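Local atomic coordinates of DMATS type aromatic prenyltransferase (Micromonospora olivasterospora, PDB entry 6ZRY), a protein that probably prenylates tryptophan, transferring a dimethylallyl group to position 6 of the indole, and binds tryptophan within an ABBA barrel. Residues C243-G248 and V294-V299; N150-V153 and R158-A161. One frame throughout, in Å; residues are numbered along the deposited sequence.

Interaction 1: C243-G248 and V294-V299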
loop_
_atom_site.group_PDB
_atom_site.type_symbol
_atom_site.label_atom_id
_atom_site.label_comp_id
_atom_site.label_asym_id
_atom_site.label_seq_id
_atom_site.Cartn_x
_atom_site.Cartn_y
_atom_site.Cartn_z
ATOM N N CYS A 243 -3.340 17.275 4.209
ATOM C CA CYS A 243 -1.939 17.379 3.731
ATOM C C CYS A 243 -1.156 18.386 4.594
ATOM O O CYS A 243 0.015 18.083 4.935
ATOM C CB CYS A 243 -1.887 17.718 2.250
ATOM S SG CYS A 243 -2.313 16.320 1.184
ATOM N N VAL A 244 -1.773 19.526 4.959
ATOM C CA VAL A 244 -1.147 20.570 5.823
ATOM C C VAL A 244 -0.777 19.979 7.180
ATOM O O VAL A 244 0.335 20.236 7.629
ATOM C CB VAL A 244 -2.068 21.785 5.995
ATOM C CG1 VAL A 244 -1.624 22.687 7.147
ATOM C CG2 VAL A 244 -2.176 22.554 4.706
ATOM N N VAL A 245 -1.690 19.256 7.831
ATOM C CA VAL A 245 -1.429 18.659 9.163
ATOM C C VAL A 245 -0.351 17.588 8.999
ATOM O O VAL A 245 0.660 17.657 9.725
ATOM C CB VAL A 245 -2.712 18.119 9.818
ATOM C CG1 VAL A 245 -2.430 17.369 11.094
ATOM C CG2 VAL A 245 -3.715 19.236 10.072
ATOM N N ALA A 246 -0.512 16.641 8.062
ATOM C CA ALA A 246 0.432 15.499 7.910
ATOM C C ALA A 246 1.833 16.011 7.512
ATOM O O ALA A 246 2.841 15.495 8.054
ATOM C CB ALA A 246 -0.109 14.492 6.908
ATOM N N GLY A 247 1.903 16.997 6.617
ATOM C CA GLY A 247 3.162 17.564 6.087
ATOM C C GLY A 247 3.763 18.664 6.958
ATOM O O GLY A 247 4.867 19.113 6.644
ATOM N N GLY A 248 3.095 19.097 8.008
ATOM C CA GLY A 248 3.633 20.138 8.916
ATOM C C GLY A 248 3.638 21.549 8.310
ATOM O O GLY A 248 4.345 22.403 8.843
ATOM N N VAL A 294 -0.347 12.345 13.369
ATOM C CA VAL A 294 -1.357 11.328 13.049
ATOM C C VAL A 294 -2.408 11.327 14.147
ATOM O O VAL A 294 -3.558 11.278 13.831
ATOM C CB VAL A 294 -0.723 9.945 12.856
ATOM C CG1 VAL A 294 -1.796 8.879 12.685
ATOM C CG2 VAL A 294 0.242 9.949 11.674
ATOM N N ALA A 295 -2.000 11.413 15.414
ATOM C CA ALA A 295 -2.945 11.544 16.544
ATOM C C ALA A 295 -3.854 12.765 16.357
ATOM O O ALA A 295 -5.089 12.639 16.593
ATOM C CB ALA A 295 -2.182 11.599 17.838
ATOM N N ALA A 296 -3.319 13.894 15.930
ATOM C CA ALA A 296 -4.136 15.115 15.674
ATOM C C ALA A 296 -5.183 14.814 14.600
ATOM O O ALA A 296 -6.360 15.274 14.715
ATOM C CB ALA A 296 -3.244 16.272 15.296
ATOM N N LEU A 297 -4.797 14.084 13.557
ATOM C CA LEU A 297 -5.721 13.768 12.459
ATOM C C LEU A 297 -6.788 12.820 12.979
ATOM O O LEU A 297 -7.954 13.069 12.703
ATOM C CB LEU A 297 -4.945 13.187 11.282
ATOM C CG LEU A 297 -4.106 14.213 10.527
ATOM C CD1 LEU A 297 -3.132 13.554 9.585
ATOM C CD2 LEU A 297 -4.985 15.183 9.774
ATOM N N LEU A 298 -6.393 11.775 13.707
ATOM C CA LEU A 298 -7.376 10.810 14.269
ATOM C C LEU A 298 -8.370 11.545 15.191
ATOM O O LEU A 298 -9.600 11.266 15.100
ATOM C CB LEU A 298 -6.650 9.695 15.008
ATOM C CG LEU A 298 -5.893 8.688 14.139
ATOM C CD1 LEU A 298 -5.278 7.620 15.013
ATOM C CD2 LEU A 298 -6.785 8.056 13.107
ATOM N N VAL A 299 -7.881 12.446 16.043
ATOM C CA VAL A 299 -8.755 13.204 16.987
ATOM C C VAL A 299 -9.750 14.046 16.184
ATOM O O VAL A 299 -10.945 14.034 16.542
ATOM C CB VAL A 299 -7.935 14.049 17.964
ATOM C CG1 VAL A 299 -8.772 15.138 18.632
ATOM C CG2 VAL A 299 -7.274 13.168 19.003
#
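Val-245 and Leu-297 meet tip to tip through branched alkyl groups; no flat group takes part, so there are no ring faces or edges to place, only methyls and a branch point. CG1 of Val-245 rests over the fork of Leu-297, 3.6 Å from Leu-297 CG and about as close to its CD2. It is aimed there by chi1 of 173°, which sets CG1 anti to the backbone N. The other arm of the fork, Leu-297 CD1, extends to Ala-246, 4.1 Å from that residue's CB. At one side Ala-296 CB adds a looser touch, 4.4 Å from Val-245 CG1. The short helical segments run nearly antiparallel, at 150°, with axes 9.5 Å apart. They belong to helices 236-247 and 287-300 of the layer around the barrel; Ala-246 also packs on Val-278 and Val-330 of the strands beneath. Replacing Leu-297 by an alanine would probably leave Val-245 CG1 without its main partner and open a gap beside Ala-246. Just past the contact, helix 236-247 ends in a Schellman motif at Gly-248, whose phi is positive. Between the two segments the chemistry is purely apolar, implying that shape and exclusion of water govern the fit there; beside it, a hydrogen bond from Arg-293 to Ala-246 O supplies a polar tie between the same helices.

Interaction 2: N150-V153 and R158-A161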
loop_
_atom_site.group_PDB
_atom_site.type_symbol
_atom_site.label_atom_id
_atom_site.label_comp_id
_atom_site.label_asym_id
_atom_site.label_seq_id
_atom_site.Cartn_x
_atom_site.Cartn_y
_atom_site.Cartn_z
ATOM N N ASN A 150 2.364 -3.969 -11.150
ATOM C CA ASN A 150 3.189 -2.802 -11.572
ATOM C C ASN A 150 2.761 -2.412 -12.982
ATOM O O ASN A 150 3.014 -3.162 -13.914
ATOM C CB ASN A 150 4.692 -3.104 -11.529
ATOM C CG ASN A 150 5.539 -1.903 -11.899
ATOM O OD1 ASN A 150 5.022 -0.796 -12.082
ATOM N ND2 ASN A 150 6.848 -2.101 -11.976
ATOM N N PRO A 151 2.093 -1.246 -13.184
ATOM C CA PRO A 151 1.710 -0.789 -14.517
ATOM C C PRO A 151 2.928 -0.533 -15.403
ATOM O O PRO A 151 2.780 -0.500 -16.615
ATOM C CB PRO A 151 0.987 0.536 -14.249
ATOM C CG PRO A 151 0.523 0.404 -12.824
ATOM C CD PRO A 151 1.684 -0.285 -12.154
ATOM N N GLU A 152 4.079 -0.326 -14.797
ATOM C CA GLU A 152 5.326 0.036 -15.524
ATOM C C GLU A 152 6.190 -1.208 -15.794
ATOM O O GLU A 152 7.383 -1.043 -16.134
ATOM C CB GLU A 152 6.087 1.086 -14.725
ATOM C CG GLU A 152 5.325 2.396 -14.592
ATOM C CD GLU A 152 6.051 3.448 -13.745
ATOM O OE1 GLU A 152 5.722 4.611 -13.867
ATOM O OE2 GLU A 152 6.954 3.077 -12.989
ATOM N N VAL A 153 5.632 -2.399 -15.659
ATOM C CA VAL A 153 6.410 -3.669 -15.741
ATOM C C VAL A 153 6.967 -3.864 -17.165
ATOM O O VAL A 153 7.990 -4.529 -17.291
ATOM C CB VAL A 153 5.567 -4.866 -15.303
ATOM C CG1 VAL A 153 4.511 -5.219 -16.338
ATOM C CG2 VAL A 153 6.441 -6.070 -14.965
ATOM N N ARG A 158 5.034 2.409 -21.821
ATOM C CA ARG A 158 3.919 1.486 -22.164
ATOM C C ARG A 158 2.833 1.482 -21.088
ATOM O O ARG A 158 1.794 0.891 -21.346
ATOM C CB ARG A 158 4.468 0.078 -22.353
ATOM C CG ARG A 158 5.488 -0.016 -23.484
ATOM C CD ARG A 158 5.858 -1.444 -23.826
ATOM N NE ARG A 158 4.696 -2.151 -24.359
ATOM C CZ ARG A 158 4.647 -3.455 -24.618
ATOM N NH1 ARG A 158 5.709 -4.224 -24.408
ATOM N NH2 ARG A 158 3.535 -3.986 -25.093
ATOM N N SER A 159 3.065 2.100 -19.918
ATOM C CA SER A 159 2.152 1.984 -18.749
ATOM C C SER A 159 0.764 2.539 -19.059
ATOM O O SER A 159 -0.213 1.877 -18.728
ATOM C CB SER A 159 2.753 2.543 -17.437
ATOM O OG SER A 159 3.099 3.915 -17.504
ATOM N N PRO A 160 0.573 3.715 -19.711
ATOM C CA PRO A 160 -0.777 4.217 -19.909
ATOM C C PRO A 160 -1.607 3.248 -20.779
ATOM O O PRO A 160 -2.775 3.019 -20.444
ATOM C CB PRO A 160 -0.577 5.622 -20.503
ATOM C CG PRO A 160 0.854 5.983 -20.138
ATOM C CD PRO A 160 1.594 4.665 -20.156
ATOM N N ALA A 161 -0.997 2.660 -21.814
ATOM C CA ALA A 161 -1.669 1.747 -22.772
ATOM C C ALA A 161 -1.977 0.427 -22.091
ATOM O O ALA A 161 -3.063 -0.093 -22.312
ATOM C CB ALA A 161 -0.804 1.527 -23.988
HETATM O O HOH W 1 3.731 5.644 -15.334
#
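Ser-159, near the start of helix 159-170, sets its side chain against the turn made by Pro-151 and Glu-152. Its CB comes 3.2 Å from Pro-151 O, and its CA lies 3.3 Å from the same oxygen in a CA-H...O contact bent to 134° at the hydrogen. Pro-151 CB lies 4.2 Å from Ser-159 CB, a looser apolar touch. From the other residue, Glu-152 CG lies alongside Ser-159 CB at 3.8 Å, after which the extended glutamate chain carries its carboxylate away from the serine. The two polar ends are therefore joined by water 1, which donates to both: 2.7 Å to Glu-152 OE1 and 2.8 Å to Ser-159 OG. With chi1 at 60°, OG stands between the serine's own N and carbonyl carbon, where it takes this water and also bonds Val-156 O in the intervening loop. Glu-152 OE1 has a second, charged partner, Arg-194 at the start of strand 193-201, while Leu-195 of that strand packs on both Pro-151 and Ser-159. The turn is fixed from within: Asn-150 to Val-153 form a type I beta turn, and Asn-150 OD1 takes the backbone N of Glu-152 at 2.9 Å, completing an Asx turn. That N-H arrives from above the amide carbonyl, 65° out of its plane. The arrangement joins the exit from strand 141-149 to the first turn of the helix that follows. Its chemistry is mixed: close carbon-to-oxygen packing with a weak CA-H...O contact, and a single water linking serine to a carboxylate whose negative charge is probably offset by the arginine.

How the interactions relate
Along the chain, interaction 2 comes first: 150-153 leaves strand 141-149, four loop residues intervene, and 158-161 opens helix 159-170, so the contact closes a tight strand-to-helix connection. Interaction 1 follows in series, neither nested with nor crossing it. It closes a longer excursion, in which the chain leaves helix 236-247, runs through strands 252-253, 258-265 and 273-278, and returns in helix 287-300. One contact is thus local, the other joins two helices of the outer layer. The centres of interactions 1 and 2 are about 33 Å apart. The nearest atoms of interactions 1 and 2 are about 21 Å apart, so they tie separate parts of the ABBA barrel, linked through its continuous antiparallel sheet.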